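Local coordinates for protein AAR187Cp (Eremothecium gossypii, PDB 3ZIL) that probably regulates the establishment of sister-chromatid cohesion as the cohesin-associated factor Wpl1, of which this chain is the helical, C-terminal Wap1 domain, at residues A[94-97]-A[102-105]; A[49-54]-A[87-92]; A[26-31]-A[65-70]; A[106-111]-A[163-168]. All blocks are in the same frame, centred on the assembly; numbering follows the deposited sequence.

How the contacts relate
All four contacts lie in the N-terminal part of an elongated, all-helical Wap1 domain, and no ligand is involved. Contacts 1, 2 and 3 form a close cluster, each centre about 14 Å from the other two, while contact 4 lies about 15 Å from contact 1 and 24 to 25 Å from the others. Trp69, in segment 65-70 of contact 3 though not itself part of that touch, packs on Leu96 of contact 1, Ala91 of contact 2 and Leu106 of contact 4. Contacts 1 and 3 are also joined through charge, with Arg102 NE 2.6 Å from Glu70 OE2. Ile94 CG2 meets Met50 CE at 3.7 Å between contacts 1 and 2, and segments 102-105 and 106-111 adjoin in sequence.

Contact 1 of 4, residues A[94-97]-A[102-105]; sequences IPLL and RWAM
Arg102 meets residues 94-97 through the root of its side chain, where its CB lies 3.6 Å from Leu96 CD1. From there the chain runs extended away from that segment, and NE reaches a salt bridge with Glu70. Trp103 follows and carries most of the contact. With chi1 at -85° its CG stands beside the backbone N, which carries the indole toward residues 94-97; Leu96 CD1 lies over one face, while Leu96 CB rests 3.6 Å from Trp103 NE1. The benzo edge at Trp103 CZ2 is met near the ring plane by Pro95 CB, 3.9 Å away. The indole N-H is shared between two carbonyls. Leu97 O, 3.0 Å from Trp103 NE1, lies almost in the ring plane, although the donor stands well above the carbonyl plane and the bond is bent to 130°; Leu96 O at 3.2 Å from NE1 gives a weak second bond. Together the two bent bonds help to hold the ring's rotation and give a buried donor its acceptors. A phenylalanine here is likely to leave both carbonyls without this donor and the CB of Pro95 without the benzo edge it packs on. At Met105 the backbone N bonds to Arg102 O, 3.1 Å away, closing the 3-10 turn that presents the indole. The whole loop links helix 81-93 to helix 108-116 and lies against helix 54-72: Leu96 rests on His65 and Trp69, Trp69 meets Trp103 edge-to-face, and the ring of Tyr158 of helix 147-158 meets that of Trp103 with the planes about 15° apart.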
loop_
_atom_site.group_PDB
_atom_site.type_symbol
_atom_site.label_atom_id
_atom_site.label_comp_id
_atom_site.label_asym_id
_atom_site.label_seq_id
_atom_site.Cartn_x
_atom_site.Cartn_y
_atom_site.Cartn_z
ATOM N N ILE A 94 -15.675 14.736 -12.616
ATOM C CA ILE A 94 -15.146 15.861 -13.426
ATOM C C ILE A 94 -13.892 16.304 -12.772
ATOM O O ILE A 94 -13.831 17.410 -12.158
ATOM C CB ILE A 94 -16.127 17.069 -13.501
ATOM C CG1 ILE A 94 -16.610 17.444 -12.065
ATOM C CG2 ILE A 94 -17.288 16.748 -14.491
ATOM C CD1 ILE A 94 -17.319 18.826 -11.960
ATOM N N PRO A 95 -12.880 15.440 -12.853
ATOM C CA PRO A 95 -11.605 15.703 -12.224
ATOM C C PRO A 95 -10.916 16.897 -12.909
ATOM O O PRO A 95 -11.033 17.071 -14.136
ATOM C CB PRO A 95 -10.805 14.386 -12.515
ATOM C CG PRO A 95 -11.459 13.807 -13.750
ATOM C CD PRO A 95 -12.929 14.092 -13.466
ATOM N N LEU A 96 -10.205 17.723 -12.150
ATOM C CA LEU A 96 -9.327 18.743 -12.766
ATOM C C LEU A 96 -8.079 18.049 -13.321
ATOM O O LEU A 96 -7.825 16.877 -12.983
ATOM C CB LEU A 96 -8.852 19.768 -11.711
ATOM C CG LEU A 96 -9.941 20.449 -10.883
ATOM C CD1 LEU A 96 -9.304 21.158 -9.701
ATOM C CD2 LEU A 96 -10.692 21.414 -11.807
ATOM N N LEU A 97 -7.293 18.753 -14.168
ATOM C CA LEU A 97 -6.036 18.186 -14.634
ATOM C C LEU A 97 -5.168 17.907 -13.437
ATOM O O LEU A 97 -5.337 18.611 -12.412
ATOM C CB LEU A 97 -5.308 19.211 -15.504
ATOM C CG LEU A 97 -6.017 19.841 -16.695
ATOM C CD1 LEU A 97 -5.308 21.175 -17.096
ATOM C CD2 LEU A 97 -6.072 18.783 -17.789
ATOM N N ARG A 102 -6.062 23.633 -7.688
ATOM C CA ARG A 102 -7.342 23.648 -6.999
ATOM C C ARG A 102 -7.662 22.241 -6.483
ATOM O O ARG A 102 -8.622 22.063 -5.788
ATOM C CB ARG A 102 -8.486 24.208 -7.879
ATOM C CG ARG A 102 -8.407 25.737 -8.030
ATOM C CD ARG A 102 -9.351 26.165 -9.161
ATOM N NE ARG A 102 -9.635 27.582 -9.012
ATOM C CZ ARG A 102 -9.165 28.529 -9.864
ATOM N NH1 ARG A 102 -8.486 28.194 -10.968
ATOM N NH2 ARG A 102 -9.492 29.808 -9.707
ATOM N N TRP A 103 -6.808 21.258 -6.798
ATOM C CA TRP A 103 -6.869 19.997 -6.085
ATOM C C TRP A 103 -6.586 20.201 -4.578
ATOM O O TRP A 103 -7.169 19.497 -3.758
ATOM C CB TRP A 103 -5.901 18.987 -6.699
ATOM C CG TRP A 103 -6.433 18.210 -7.888
ATOM C CD1 TRP A 103 -6.006 18.309 -9.220
ATOM C CD2 TRP A 103 -7.499 17.205 -7.916
ATOM N NE1 TRP A 103 -6.697 17.467 -10.021
ATOM C CE2 TRP A 103 -7.606 16.761 -9.311
ATOM C CE3 TRP A 103 -8.319 16.623 -6.955
ATOM C CZ2 TRP A 103 -8.513 15.778 -9.719
ATOM C CZ3 TRP A 103 -9.257 15.641 -7.382
ATOM C CH2 TRP A 103 -9.344 15.234 -8.722
ATOM N N ALA A 104 -5.804 21.225 -4.203
ATOM C CA ALA A 104 -5.492 21.543 -2.795
ATOM C C ALA A 104 -6.767 21.943 -2.057
ATOM O O ALA A 104 -6.789 21.964 -0.812
ATOM C CB ALA A 104 -4.470 22.697 -2.683
ATOM N N MET A 105 -7.881 22.181 -2.764
ATOM C CA MET A 105 -9.078 22.454 -1.937
ATOM C C MET A 105 -9.574 21.191 -1.238
ATOM O O MET A 105 -10.464 21.288 -0.420
ATOM C CB MET A 105 -10.246 23.121 -2.700
ATOM C CG MET A 105 -9.907 24.425 -3.376
ATOM S SD MET A 105 -11.333 24.927 -4.470
ATOM C CE MET A 105 -12.402 25.753 -3.276
#

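Contact 2 of 4, residues A[49-54]-A[87-92]; sequences DMMNNE and QCFIAD
Met50 and Met51, neighbours near the end of helix 36-52, reach around Phe89 and Ile90 of helix 81-93 in a contact carried mainly by side chains, without a hydrogen bond between the two segments. The apolar touches fall into two groups. In the first, the thioether of Met50 crosses the Ile90 branch at about a right angle, bringing SD to 3.5 Å from Ile90 CD1, with the methyl CE also near that carbon. The same residue lays its CB near the plane of the Phe89 ring, at the edge, 4.3 Å from CE2. In the second, Met51 approaches the ring from another direction: its CE lies 3.4 Å from Phe89 CE1. Helices 36-52 and 81-93 meet here with helix 54-72 alongside, whose Leu56 and Cys57 touch Met50 and whose Cys72 touches Ile90; such stacking of helices on helices is consistent with the elongated helical-repeat build of Wapl-type domains. The Met-aromatic interaction belongs to Met51. Its CG stands anti to the backbone N (chi1 -176°), and bends at chi2 and chi3 then curl the thioether back to the ring, leaving SD 5.1 Å from the Phe89 centroid and 59° off the ring normal, an oblique approach. Polar groups are kept to the margins. Asn53 OD1 caps the start of helix 54-72 by accepting from Leu56 N, and its ND2 bonds to the Tyr20 hydroxyl. On the other helix Asp92 makes a salt bridge with Lys143, and its two carboxylate oxygens bond to the hydroxyls of Tyr150 and Tyr158.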
loop_
_atom_site.group_PDB
_atom_site.type_symbol
_atom_site.label_atom_id
_atom_site.label_comp_id
_atom_site.label_asym_id
_atom_site.label_seq_id
_atom_site.Cartn_x
_atom_site.Cartn_y
_atom_site.Cartn_z
ATOM N N ASP A 49 -28.154 14.750 -11.509
ATOM C CA ASP A 49 -28.166 15.244 -12.897
ATOM C C ASP A 49 -26.922 14.810 -13.701
ATOM O O ASP A 49 -27.018 14.349 -14.863
ATOM C CB ASP A 49 -28.309 16.767 -12.882
ATOM C CG ASP A 49 -29.668 17.217 -12.331
ATOM O OD1 ASP A 49 -30.555 16.375 -12.134
ATOM O OD2 ASP A 49 -29.870 18.403 -12.074
ATOM N N MET A 50 -25.753 14.963 -13.100
ATOM C CA MET A 50 -24.480 14.679 -13.780
ATOM C C MET A 50 -24.395 13.206 -14.011
ATOM O O MET A 50 -24.038 12.781 -15.086
ATOM C CB MET A 50 -23.288 15.078 -12.886
ATOM C CG MET A 50 -23.136 16.577 -12.764
ATOM S SD MET A 50 -21.850 17.130 -11.614
ATOM C CE MET A 50 -20.502 16.566 -12.622
ATOM N N MET A 51 -24.729 12.425 -12.991
ATOM C CA MET A 51 -24.835 10.959 -13.109
ATOM C C MET A 51 -25.810 10.591 -14.229
ATOM O O MET A 51 -25.511 9.694 -14.974
ATOM C CB MET A 51 -25.251 10.284 -11.782
ATOM C CG MET A 51 -25.251 8.764 -11.884
ATOM S SD MET A 51 -23.559 8.053 -11.970
ATOM C CE MET A 51 -23.139 7.955 -10.218
ATOM N N ASN A 52 -26.919 11.344 -14.405
ATOM C CA ASN A 52 -27.907 11.012 -15.421
ATOM C C ASN A 52 -27.657 11.644 -16.823
ATOM O O ASN A 52 -28.315 11.279 -17.806
ATOM C CB ASN A 52 -29.326 11.378 -14.887
ATOM C CG ASN A 52 -29.810 10.433 -13.760
ATOM O OD1 ASN A 52 -29.252 9.346 -13.540
ATOM N ND2 ASN A 52 -30.801 10.884 -12.985
ATOM N N ASN A 53 -26.724 12.599 -16.929
ATOM C CA ASN A 53 -26.630 13.408 -18.139
ATOM C C ASN A 53 -25.165 13.759 -18.462
ATOM O O ASN A 53 -24.577 14.710 -17.898
ATOM C CB ASN A 53 -27.564 14.656 -18.033
ATOM C CG ASN A 53 -27.464 15.551 -19.248
ATOM O OD1 ASN A 53 -26.678 15.272 -20.137
ATOM N ND2 ASN A 53 -28.225 16.638 -19.292
ATOM N N GLU A 54 -24.563 12.941 -19.332
ATOM C CA GLU A 54 -23.175 13.088 -19.764
ATOM C C GLU A 54 -23.010 14.457 -20.455
ATOM O O GLU A 54 -21.986 15.124 -20.349
ATOM C CB GLU A 54 -22.805 11.881 -20.676
ATOM C CG GLU A 54 -21.388 11.844 -21.247
ATOM C CD GLU A 54 -20.303 11.749 -20.166
ATOM O OE1 GLU A 54 -20.316 10.781 -19.380
ATOM O OE2 GLU A 54 -19.429 12.648 -20.078
ATOM N N GLN A 87 -18.979 14.929 -2.649
ATOM C CA GLN A 87 -17.827 15.650 -3.098
ATOM C C GLN A 87 -16.847 14.668 -3.697
ATOM O O GLN A 87 -16.173 15.055 -4.645
ATOM C CB GLN A 87 -17.111 16.429 -1.960
ATOM C CG GLN A 87 -17.960 17.631 -1.512
ATOM C CD GLN A 87 -17.454 18.253 -0.237
ATOM O OE1 GLN A 87 -17.350 17.585 0.790
ATOM N NE2 GLN A 87 -17.249 19.575 -0.264
ATOM N N CYS A 88 -16.718 13.475 -3.121
ATOM C CA CYS A 88 -15.812 12.454 -3.757
ATOM C C CYS A 88 -16.330 12.064 -5.203
ATOM O O CYS A 88 -15.531 11.929 -6.103
ATOM C CB CYS A 88 -15.755 11.194 -2.930
ATOM S SG CYS A 88 -14.958 11.301 -1.322
ATOM N N PHE A 89 -17.641 11.864 -5.395
ATOM C CA PHE A 89 -18.217 11.673 -6.742
ATOM C C PHE A 89 -17.864 12.817 -7.756
ATOM O O PHE A 89 -17.366 12.538 -8.836
ATOM C CB PHE A 89 -19.744 11.395 -6.669
ATOM C CG PHE A 89 -20.414 11.447 -8.000
ATOM C CD1 PHE A 89 -20.267 10.394 -8.920
ATOM C CD2 PHE A 89 -21.109 12.587 -8.390
ATOM C CE1 PHE A 89 -20.867 10.451 -10.168
ATOM C CE2 PHE A 89 -21.683 12.654 -9.660
ATOM C CZ PHE A 89 -21.561 11.585 -10.548
ATOM N N ILE A 90 -18.038 14.094 -7.363
ATOM C CA ILE A 90 -17.659 15.219 -8.154
ATOM C C ILE A 90 -16.178 15.137 -8.577
ATOM O O ILE A 90 -15.847 15.317 -9.785
ATOM C CB ILE A 90 -17.959 16.545 -7.403
ATOM C CG1 ILE A 90 -19.463 16.677 -7.233
ATOM C CG2 ILE A 90 -17.259 17.740 -8.085
ATOM C CD1 ILE A 90 -20.191 16.636 -8.563
ATOM N N ALA A 91 -15.282 14.929 -7.619
ATOM C CA ALA A 91 -13.852 14.853 -7.954
ATOM C C ALA A 91 -13.615 13.756 -8.982
ATOM O O ALA A 91 -12.844 13.929 -9.929
ATOM C CB ALA A 91 -13.005 14.558 -6.730
ATOM N N ASP A 92 -14.236 12.610 -8.759
ATOM C CA ASP A 92 -14.152 11.506 -9.717
ATOM C C ASP A 92 -14.888 11.736 -11.071
ATOM O O ASP A 92 -14.428 11.249 -12.068
ATOM C CB ASP A 92 -14.632 10.243 -9.048
ATOM C CG ASP A 92 -14.338 8.963 -9.840
ATOM O OD1 ASP A 92 -13.267 8.893 -10.501
ATOM O OD2 ASP A 92 -15.203 8.001 -9.716
#

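Contact 3 of 4, residues A[26-31]-A[65-70]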
loop_
_atom_site.group_PDB
_atom_site.type_symbol
_atom_site.label_atom_id
_atom_site.label_comp_id
_atom_site.label_asym_id
_atom_site.label_seq_id
_atom_site.Cartn_x
_atom_site.Cartn_y
_atom_site.Cartn_z
ATOM N N PHE A 26 -28.753 28.401 -10.857
ATOM C CA PHE A 26 -29.642 28.120 -9.791
ATOM C C PHE A 26 -28.980 27.226 -8.734
ATOM O O PHE A 26 -28.994 27.530 -7.539
ATOM C CB PHE A 26 -30.938 27.493 -10.327
ATOM C CG PHE A 26 -31.840 27.008 -9.236
ATOM C CD1 PHE A 26 -31.679 25.717 -8.710
ATOM C CD2 PHE A 26 -32.812 27.860 -8.682
ATOM C CE1 PHE A 26 -32.501 25.266 -7.693
ATOM C CE2 PHE A 26 -33.628 27.420 -7.646
ATOM C CZ PHE A 26 -33.471 26.124 -7.153
ATOM N N ILE A 27 -28.431 26.098 -9.170
ATOM C CA ILE A 27 -27.976 25.056 -8.247
ATOM C C ILE A 27 -26.713 25.535 -7.511
ATOM O O ILE A 27 -26.461 25.152 -6.350
ATOM C CB ILE A 27 -27.673 23.723 -8.990
ATOM C CG1 ILE A 27 -28.075 22.547 -8.122
ATOM C CG2 ILE A 27 -26.217 23.625 -9.380
ATOM C CD1 ILE A 27 -29.581 22.465 -7.966
ATOM N N LEU A 28 -25.953 26.402 -8.150
ATOM C CA LEU A 28 -24.718 26.871 -7.501
ATOM C C LEU A 28 -25.017 28.071 -6.603
ATOM O O LEU A 28 -24.451 29.175 -6.763
ATOM C CB LEU A 28 -23.584 27.157 -8.510
ATOM C CG LEU A 28 -23.182 25.997 -9.465
ATOM C CD1 LEU A 28 -22.267 26.519 -10.578
ATOM C CD2 LEU A 28 -22.566 24.762 -8.752
ATOM N N SER A 29 -25.853 27.839 -5.590
ATOM C CA SER A 29 -26.308 28.941 -4.699
ATOM C C SER A 29 -25.157 29.341 -3.752
ATOM O O SER A 29 -24.495 28.484 -3.200
ATOM C CB SER A 29 -27.512 28.469 -3.867
ATOM O OG SER A 29 -27.190 27.216 -3.273
ATOM N N ASP A 30 -24.930 30.628 -3.586
ATOM C CA ASP A 30 -23.983 31.212 -2.571
ATOM C C ASP A 30 -23.934 30.489 -1.215
ATOM O O ASP A 30 -24.869 30.633 -0.397
ATOM C CB ASP A 30 -24.378 32.707 -2.352
ATOM C CG ASP A 30 -23.270 33.517 -1.670
ATOM O OD1 ASP A 30 -22.476 32.952 -0.858
ATOM O OD2 ASP A 30 -23.231 34.728 -1.938
ATOM N N ASN A 31 -22.861 29.709 -0.972
ATOM C CA ASN A 31 -22.730 28.878 0.229
ATOM C C ASN A 31 -22.709 29.716 1.506
ATOM O O ASN A 31 -23.038 29.208 2.547
ATOM C CB ASN A 31 -21.456 27.971 0.170
ATOM C CG ASN A 31 -21.534 26.894 -0.946
ATOM O OD1 ASN A 31 -22.540 26.206 -1.057
ATOM N ND2 ASN A 31 -20.479 26.760 -1.770
ATOM N N HIS A 65 -16.048 24.682 -15.423
ATOM C CA HIS A 65 -15.393 23.754 -14.561
ATOM C C HIS A 65 -14.903 24.445 -13.273
ATOM O O HIS A 65 -15.173 23.991 -12.142
ATOM C CB HIS A 65 -14.261 23.092 -15.333
ATOM C CG HIS A 65 -13.871 21.736 -14.796
ATOM N ND1 HIS A 65 -12.894 20.970 -15.359
ATOM C CD2 HIS A 65 -14.374 21.005 -13.683
ATOM C CE1 HIS A 65 -12.787 19.816 -14.655
ATOM N NE2 HIS A 65 -13.692 19.861 -13.613
ATOM N N ARG A 66 -14.232 25.583 -13.390
ATOM C CA ARG A 66 -13.738 26.236 -12.179
ATOM C C ARG A 66 -14.842 26.709 -11.240
ATOM O O ARG A 66 -14.696 26.578 -10.042
ATOM C CB ARG A 66 -12.845 27.442 -12.470
ATOM C CG ARG A 66 -12.778 28.307 -11.187
ATOM C CD ARG A 66 -12.403 29.744 -11.377
ATOM N NE ARG A 66 -13.236 30.489 -12.324
ATOM C CZ ARG A 66 -14.315 31.155 -11.932
ATOM N NH1 ARG A 66 -14.700 31.104 -10.655
ATOM N NH2 ARG A 66 -15.014 31.844 -12.806
ATOM N N GLU A 67 -15.960 27.227 -11.748
ATOM C CA GLU A 67 -16.980 27.730 -10.821
ATOM C C GLU A 67 -17.675 26.518 -10.117
ATOM O O GLU A 67 -17.973 26.582 -8.891
ATOM C CB GLU A 67 -18.054 28.557 -11.574
ATOM C CG GLU A 67 -19.060 29.232 -10.666
ATOM C CD GLU A 67 -20.284 29.784 -11.391
ATOM O OE1 GLU A 67 -20.242 29.905 -12.633
ATOM O OE2 GLU A 67 -21.298 30.085 -10.713
ATOM N N VAL A 68 -17.968 25.446 -10.890
ATOM C CA VAL A 68 -18.625 24.273 -10.269
ATOM C C VAL A 68 -17.683 23.676 -9.160
ATOM O O VAL A 68 -18.116 23.325 -8.071
ATOM C CB VAL A 68 -19.063 23.215 -11.365
ATOM C CG1 VAL A 68 -19.466 21.841 -10.790
ATOM C CG2 VAL A 68 -20.214 23.777 -12.135
ATOM N N TRP A 69 -16.380 23.603 -9.450
ATOM C CA TRP A 69 -15.414 22.993 -8.536
ATOM C C TRP A 69 -15.299 23.829 -7.295
ATOM O O TRP A 69 -15.301 23.288 -6.212
ATOM C CB TRP A 69 -14.038 22.884 -9.197
ATOM C CG TRP A 69 -13.002 22.043 -8.433
ATOM C CD1 TRP A 69 -12.072 22.469 -7.457
ATOM C CD2 TRP A 69 -12.794 20.587 -8.560
ATOM N NE1 TRP A 69 -11.322 21.408 -6.981
ATOM C CE2 TRP A 69 -11.678 20.244 -7.654
ATOM C CE3 TRP A 69 -13.358 19.582 -9.365
ATOM C CZ2 TRP A 69 -11.189 18.958 -7.569
ATOM C CZ3 TRP A 69 -12.842 18.281 -9.286
ATOM C CH2 TRP A 69 -11.791 17.975 -8.403
ATOM N N GLU A 70 -15.152 25.152 -7.450
ATOM C CA GLU A 70 -14.968 26.008 -6.252
ATOM C C GLU A 70 -16.238 25.998 -5.402
ATOM O O GLU A 70 -16.165 26.074 -4.166
ATOM C CB GLU A 70 -14.559 27.441 -6.621
ATOM C CG GLU A 70 -13.138 27.513 -7.164
ATOM C CD GLU A 70 -12.634 28.943 -7.461
ATOM O OE1 GLU A 70 -13.409 29.924 -7.404
ATOM O OE2 GLU A 70 -11.430 29.078 -7.762
#
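An inverse gamma turn centred on Leu28 ends helix 20-27 and presses its leucine against Val68 and Glu67 of helix 54-72. The turn is marked by a weak backbone bond from Ser29 N to Ile27 O at 2.9 Å. Leu28 points toward the helix; with CG beside the backbone N (chi1 -55°), its CD1 becomes the sole methyl that makes the close touches. That methyl lies 3.8 Å from Val68 CG2, the two side chains meeting at about a right angle. Glu67 comes in from the position just before Val68 with its chain extended, and its OE2 stops 3.7 Å from Leu28 CD1. This is a van der Waals touch, the methyl offering no polar hydrogen; the carboxylate has its polar partner in Arg64, which pairs with OE1. One leucine methyl therefore sits between a buried valine branch and a partly exposed carboxylate. Beyond the touching residues, the loop is held to helix 54-72 by the indole N-H of Trp71, bonded to Ser29 O, and by Asn31 ND2, bonded to Trp71 O, while Ile27 packs on Asn42 and Arg45 of helix 36-52.

Contact 4 of 4, residues A[106-111]-A[163-168]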
loop_
_atom_site.group_PDB
_atom_site.type_symbol
_atom_site.label_atom_id
_atom_site.label_comp_id
_atom_site.label_asym_id
_atom_site.label_seq_id
_atom_site.Cartn_x
_atom_site.Cartn_y
_atom_site.Cartn_z
ATOM N N LEU A 106 -9.042 20.006 -1.606
ATOM C CA LEU A 106 -9.342 18.765 -0.918
ATOM C C LEU A 106 -8.148 18.410 -0.040
ATOM O O LEU A 106 -7.220 17.689 -0.540
ATOM C CB LEU A 106 -9.640 17.610 -1.939
ATOM C CG LEU A 106 -10.874 17.748 -2.865
ATOM C CD1 LEU A 106 -10.639 18.834 -3.926
ATOM C CD2 LEU A 106 -11.239 16.410 -3.536
ATOM N N SER A 107 -8.104 18.894 1.226
ATOM C CA SER A 107 -6.852 18.755 1.991
ATOM C C SER A 107 -6.561 17.286 2.242
ATOM O O SER A 107 -7.413 16.587 2.760
ATOM C CB SER A 107 -6.921 19.460 3.353
ATOM O OG SER A 107 -5.844 19.001 4.154
ATOM N N LEU A 108 -5.387 16.821 1.852
ATOM C CA LEU A 108 -4.995 15.437 2.082
ATOM C C LEU A 108 -4.978 15.154 3.572
ATOM O O LEU A 108 -5.645 14.270 4.084
ATOM C CB LEU A 108 -3.635 15.153 1.435
ATOM C CG LEU A 108 -3.775 14.901 -0.093
ATOM C CD1 LEU A 108 -2.447 14.739 -0.802
ATOM C CD2 LEU A 108 -4.617 13.659 -0.386
ATOM N N GLU A 109 -4.214 15.944 4.291
ATOM C CA GLU A 109 -4.102 15.728 5.702
ATOM C C GLU A 109 -5.407 15.969 6.504
ATOM O O GLU A 109 -5.741 15.218 7.454
ATOM C CB GLU A 109 -2.914 16.573 6.238
ATOM C CG GLU A 109 -2.841 16.499 7.722
ATOM C CD GLU A 109 -1.692 17.285 8.312
ATOM O OE1 GLU A 109 -0.806 17.774 7.571
ATOM O OE2 GLU A 109 -1.714 17.403 9.547
ATOM N N ASN A 110 -6.178 16.995 6.157
ATOM C CA ASN A 110 -7.399 17.270 7.024
ATOM C C ASN A 110 -8.774 16.800 6.469
ATOM O O ASN A 110 -9.801 17.007 7.123
ATOM C CB ASN A 110 -7.429 18.769 7.355
ATOM C CG ASN A 110 -6.077 19.236 7.900
ATOM O OD1 ASN A 110 -5.642 18.747 8.896
ATOM N ND2 ASN A 110 -5.385 20.078 7.190
ATOM N N PHE A 111 -8.840 16.248 5.246
ATOM C CA PHE A 111 -10.176 15.888 4.691
ATOM C C PHE A 111 -10.062 14.464 4.150
ATOM O O PHE A 111 -10.719 13.568 4.609
ATOM C CB PHE A 111 -10.540 16.860 3.518
ATOM C CG PHE A 111 -11.831 16.537 2.791
ATOM C CD1 PHE A 111 -13.036 16.412 3.488
ATOM C CD2 PHE A 111 -11.852 16.464 1.394
ATOM C CE1 PHE A 111 -14.209 16.124 2.822
ATOM C CE2 PHE A 111 -13.027 16.173 0.697
ATOM C CZ PHE A 111 -14.222 16.015 1.426
ATOM N N GLU A 163 3.256 15.664 -1.726
ATOM C CA GLU A 163 4.274 15.487 -0.711
ATOM C C GLU A 163 3.730 14.363 0.211
ATOM O O GLU A 163 2.544 14.125 0.232
ATOM C CB GLU A 163 4.499 16.811 0.027
ATOM N N ALA A 164 4.582 13.637 0.922
ATOM C CA ALA A 164 4.096 12.704 1.977
ATOM C C ALA A 164 3.010 13.302 2.934
ATOM O O ALA A 164 3.118 14.429 3.353
ATOM C CB ALA A 164 5.274 12.157 2.783
ATOM N N VAL A 165 1.956 12.559 3.271
ATOM C CA VAL A 165 0.891 13.175 4.107
ATOM C C VAL A 165 1.182 12.820 5.587
ATOM O O VAL A 165 1.368 11.653 5.951
ATOM C CB VAL A 165 -0.530 12.675 3.662
ATOM C CG1 VAL A 165 -1.611 13.305 4.502
ATOM C CG2 VAL A 165 -0.746 12.994 2.182
ATOM N N TYR A 166 1.236 13.821 6.438
ATOM C CA TYR A 166 1.589 13.627 7.820
ATOM C C TYR A 166 0.547 12.719 8.515
ATOM O O TYR A 166 -0.670 13.025 8.464
ATOM C CB TYR A 166 1.610 14.951 8.517
ATOM C CG TYR A 166 1.845 14.782 9.999
ATOM C CD1 TYR A 166 3.118 14.457 10.487
ATOM C CD2 TYR A 166 0.787 14.929 10.915
ATOM C CE1 TYR A 166 3.338 14.288 11.865
ATOM C CE2 TYR A 166 0.981 14.752 12.290
ATOM C CZ TYR A 166 2.259 14.432 12.757
ATOM O OH TYR A 166 2.458 14.275 14.122
ATOM N N GLY A 167 1.005 11.608 9.092
ATOM C CA GLY A 167 0.127 10.739 9.909
ATOM C C GLY A 167 -0.533 9.633 9.057
ATOM O O GLY A 167 -1.180 8.740 9.610
ATOM N N ALA A 168 -0.279 9.654 7.741
ATOM C CA ALA A 168 -0.906 8.708 6.730
ATOM C C ALA A 168 -0.460 7.279 6.919
ATOM O O ALA A 168 -1.252 6.305 6.885
ATOM C CB ALA A 168 -0.564 9.167 5.303
#
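Ser107 OG accepts from Asn110 N at 2.9 Å, a nearly straight bond of 163°, and so N-caps helix 108-116, whose first two residues, Leu108 and Glu109, meet Val165 and Tyr166. Val165 points at the helix and divides its branches between them. Its CG2 lies 3.7 Å from Leu108 CB, with the side chains at about a right angle. CG1, anti to the backbone N (chi1 -180°), instead reaches the backbone, 3.7 Å from Glu109 CA. With an alanine at this position both branches vanish, which would probably open a gap beside Leu108 and Glu109 CA. The extended Glu109 runs on toward Tyr166: Glu109 OE1 lies 3.8 Å from Tyr166 CB and OE2 3.8 Å from Tyr166 CD2, the carboxylate tilted 46° to the ring. These are contacts of carbon with oxygen, not hydrogen bonds. Trp155 of helix 147-158 backs both Leu108 and Val165. Residues 165-168 form a type II beta turn, closed by Ala168 N on Val165 O at 3.1 Å; Gly167 holds its third position, with angles at which a CB would crowd Tyr166 O, and occupies the N-cap position of helix 168-178. The contact thus joins the capped first turn of helix 108-116 to the type II turn that leads into helix 168-178.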